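Local coordinates for protein probable transcriptional regulator WhiB7 (Mycobacterium tuberculosis, PDB 7KUG) that acts as a transcriptional regulator linked to antibiotic resistance, carries a [4Fe-4S] cluster and is probably redox-responsive, at residues Trp63-Gly67 / Gly68-Asp72. The protein carries 2 engineered substitutions. Numbering follows the deposited sequence.
With SF4 (iron/sulfur cluster), chain E.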
ATOM      1  N   TRP A  63      -2.821  -6.078   6.927  1.00 20.07           N
ATOM      2  CA  TRP A  63      -3.178  -5.079   7.960  1.00 19.23           C
ATOM      3  C   TRP A  63      -3.998  -3.969   7.320  1.00 17.07           C
ATOM      4  O   TRP A  63      -4.195  -4.010   6.105  1.00 18.94           O
ATOM      5  CB  TRP A  63      -1.945  -4.548   8.711  1.00 19.10           C
ATOM      6  CG  TRP A  63      -1.114  -3.510   8.011  1.00 18.65           C
ATOM      7  CD1 TRP A  63      -0.861  -3.400   6.679  1.00 19.55           C
ATOM      8  CD2 TRP A  63      -0.365  -2.459   8.647  1.00 20.29           C
ATOM      9  NE1 TRP A  63      -0.030  -2.339   6.436  1.00 21.66           N
ATOM     10  CE2 TRP A  63       0.292  -1.743   7.625  1.00 20.56           C
ATOM     11  CE3 TRP A  63      -0.200  -2.040   9.974  1.00 23.54           C
ATOM     12  CZ2 TRP A  63       1.110  -0.645   7.891  1.00 21.40           C
ATOM     13  CZ3 TRP A  63       0.599  -0.946  10.235  1.00 25.27           C
ATOM     14  CH2 TRP A  63       1.242  -0.261   9.206  1.00 23.43           C
ATOM     15  N   GLY A  64      -4.464  -3.052   8.162  1.00 18.37           N
ATOM     16  CA  GLY A  64      -5.166  -1.834   7.741  1.00 17.01           C
ATOM     17  C   GLY A  64      -6.671  -2.036   7.774  1.00 19.05           C
ATOM     18  O   GLY A  64      -7.160  -3.186   7.987  1.00 20.19           O
ATOM     19  N   VAL A  65      -7.392  -0.945   7.562  1.00 17.73           N
ATOM     20  CA  VAL A  65      -8.877  -0.959   7.511  1.00 17.34           C
ATOM     21  C   VAL A  65      -9.292  -0.958   6.046  1.00 16.89           C
ATOM     22  O   VAL A  65      -8.899  -0.067   5.283  1.00 16.33           O
ATOM     23  CB  VAL A  65      -9.488   0.194   8.321  1.00 16.74           C
ATOM     24  CG1 VAL A  65     -10.986   0.324   8.068  1.00 17.41           C
ATOM     25  CG2 VAL A  65      -9.197   0.001   9.803  1.00 17.64           C
ATOM     26  N   TRP A  66     -10.085  -1.947   5.677  1.00 16.93           N
ATOM     27  CA  TRP A  66     -10.594  -2.128   4.309  1.00 15.38           C
ATOM     28  C   TRP A  66     -12.075  -2.471   4.463  1.00 18.10           C
ATOM     29  O   TRP A  66     -12.363  -3.334   5.297  1.00 18.97           O
ATOM     30  CB  TRP A  66      -9.859  -3.256   3.573  1.00 18.27           C
ATOM     31  CG  TRP A  66      -8.371  -3.176   3.575  1.00 17.82           C
ATOM     32  CD1 TRP A  66      -7.549  -3.472   4.622  1.00 18.88           C
ATOM     33  CD2 TRP A  66      -7.518  -2.811   2.475  1.00 19.26           C
ATOM     34  NE1 TRP A  66      -6.245  -3.307   4.251  1.00 19.35           N
ATOM     35  CE2 TRP A  66      -6.193  -2.908   2.945  1.00 18.93           C
ATOM     36  CE3 TRP A  66      -7.741  -2.431   1.151  1.00 19.55           C
ATOM     37  CZ2 TRP A  66      -5.095  -2.620   2.129  1.00 18.69           C
ATOM     38  CZ3 TRP A  66      -6.660  -2.160   0.340  1.00 21.63           C
ATOM     39  CH2 TRP A  66      -5.358  -2.246   0.832  1.00 19.40           C
ATOM     40  N   GLY A  67     -12.952  -1.838   3.680  1.00 19.32           N
ATOM     41  CA  GLY A  67     -14.391  -2.141   3.711  1.00 18.90           C
ATOM     42  C   GLY A  67     -14.945  -2.028   5.121  1.00 18.60           C
ATOM     43  O   GLY A  67     -15.867  -2.787   5.457  1.00 21.31           O
ATOM     44  N   GLY A  68     -14.354  -1.146   5.941  1.00 18.45           N
ATOM     45  CA  GLY A  68     -14.808  -0.841   7.310  1.00 18.55           C
ATOM     46  C   GLY A  68     -14.491  -1.951   8.286  1.00 18.77           C
ATOM     47  O   GLY A  68     -15.101  -1.976   9.362  1.00 21.49           O
ATOM     48  N   GLU A  69     -13.554  -2.833   7.947  1.00 17.36           N
ATOM     49  CA  GLU A  69     -13.076  -3.895   8.871  1.00 20.30           C
ATOM     50  C   GLU A  69     -11.550  -3.802   9.065  1.00 18.88           C
ATOM     51  O   GLU A  69     -10.825  -3.464   8.109  1.00 19.16           O
ATOM     52  CB  GLU A  69     -13.462  -5.275   8.342  1.00 20.61           C
ATOM     53  CG  GLU A  69     -14.970  -5.491   8.233  1.00 22.25           C
ATOM     54  CD  GLU A  69     -15.739  -5.431   9.543  1.00 23.66           C
ATOM     55  OE1 GLU A  69     -15.124  -5.594  10.624  1.00 26.03           O
ATOM     56  OE2 GLU A  69     -16.977  -5.253   9.472  1.00 27.82           O
ATOM     57  N   ILE A  70     -11.067  -4.157  10.254  1.00 19.18           N
ATOM     58  CA  ILE A  70      -9.613  -4.270  10.532  1.00 19.72           C
ATOM     59  C   ILE A  70      -9.117  -5.620  10.027  1.00 20.74           C
ATOM     60  O   ILE A  70      -9.696  -6.650  10.411  1.00 20.91           O
ATOM     61  CB  ILE A  70      -9.317  -4.096  12.031  1.00 21.64           C
ATOM     62  CG1 ILE A  70      -9.715  -2.696  12.502  1.00 21.92           C
ATOM     63  CG2 ILE A  70      -7.866  -4.433  12.348  1.00 23.89           C
ATOM     64  CD1 ILE A  70     -10.044  -2.639  13.967  1.00 26.54           C
ATOM     65  N   PHE A  71      -8.028  -5.605   9.259  1.00 18.20           N
ATOM     66  CA  PHE A  71      -7.374  -6.836   8.755  1.00 19.17           C
ATOM     67  C   PHE A  71      -6.138  -7.181   9.574  1.00 21.39           C
ATOM     68  O   PHE A  71      -5.427  -6.298  10.080  1.00 20.71           O
ATOM     69  CB  PHE A  71      -7.023  -6.676   7.282  1.00 18.18           C
ATOM     70  CG  PHE A  71      -8.189  -6.920   6.360  1.00 17.62           C
ATOM     71  CD1 PHE A  71      -9.288  -6.079   6.383  1.00 18.82           C
ATOM     72  CD2 PHE A  71      -8.181  -7.981   5.470  1.00 19.84           C
ATOM     73  CE1 PHE A  71     -10.367  -6.313   5.546  1.00 19.71           C
ATOM     74  CE2 PHE A  71      -9.255  -8.210   4.625  1.00 20.30           C
ATOM     75  CZ  PHE A  71     -10.340  -7.365   4.653  1.00 20.93           C
ATOM     76  N   ASP A  72      -5.893  -8.491   9.677  1.00 23.02           N
ATOM     77  CA  ASP A  72      -4.704  -9.069  10.341  1.00 22.64           C
ATOM     78  C   ASP A  72      -4.381 -10.373   9.603  1.00 22.04           C
ATOM     79  O   ASP A  72      -5.157 -11.322   9.729  1.00 22.53           O
ATOM     80  CB  ASP A  72      -4.977  -9.282  11.829  1.00 22.09           C
ATOM     81  CG  ASP A  72      -3.790  -9.828  12.600  1.00 23.57           C
ATOM     82  OD1 ASP A  72      -2.685  -9.889  11.998  1.00 23.03           O
ATOM     83  OD2 ASP A  72      -3.976 -10.184  13.785  1.00 23.70           O
TER
HETATM   84 FE1  SF4 E 101     -14.279   2.751   0.798  1.00 20.61          FE
HETATM   85 FE2  SF4 E 101     -11.686   3.433   1.183  1.00 19.60          FE
HETATM   86 FE3  SF4 E 101     -12.432   0.795   0.983  1.00 19.45          FE
HETATM   87 FE4  SF4 E 101     -13.105   2.268   3.212  1.00 18.34          FE
HETATM   88  S1  SF4 E 101     -11.089   1.760   2.415  1.00 18.76           S
HETATM   89  S2  SF4 E 101     -14.373   0.927   2.044  1.00 17.56           S
HETATM   90  S3  SF4 E 101     -13.483   4.200   2.286  1.00 17.34           S
HETATM   91  S4  SF4 E 101     -12.563   2.346  -0.509  1.00 20.51           S
HETATM   92  O   HOH W   1     -17.883  -3.582   7.200  1.00 29.88           O
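G68 CA lies against V65 CG1, and with G67 it forms the middle of a type I' turn running from W66 to E69; both glycines have positive phi (54° and 74°), the backbone shape of a type I' turn, which glycine adopts readily. The turn lies at the iron-sulfur cluster, with G67 CA 3.5 Å from sulfur S2. E69 then pairs with W66 in both directions: E69 N donates to W66 O (2.9 Å) from well above the carbonyl plane, whereas W66 N reaches E69 O (3.0 Å) within that carbonyl's plane. The E69 side chain bends at chi2, and a water donates to both its OE2 and G67 O, tying the carboxylate to the turn. I70 faces V65 as a non-hydrogen-bonded antiparallel pair, I70 CG1 resting against V65 CG2 at 3.9 Å. F71 N closes the ladder on G64 O (2.9 Å). The F71 ring receives the edge of the W66 five-membered ring on its face, the planes at 70° and W66 CD1 3.6 Å from F71 CD1. A nearly straight, in-ring-plane bond from W66 NE1 to W63 O (2.9 Å) helps fix the rotation of the indole. This hairpin is sandwiched by helices: W66 and F71 pack on A56 of helix 49-59, V65 meets helix 33-43 on the other face, and strand 75-76 flanks 69-72 to complete the antiparallel sheet.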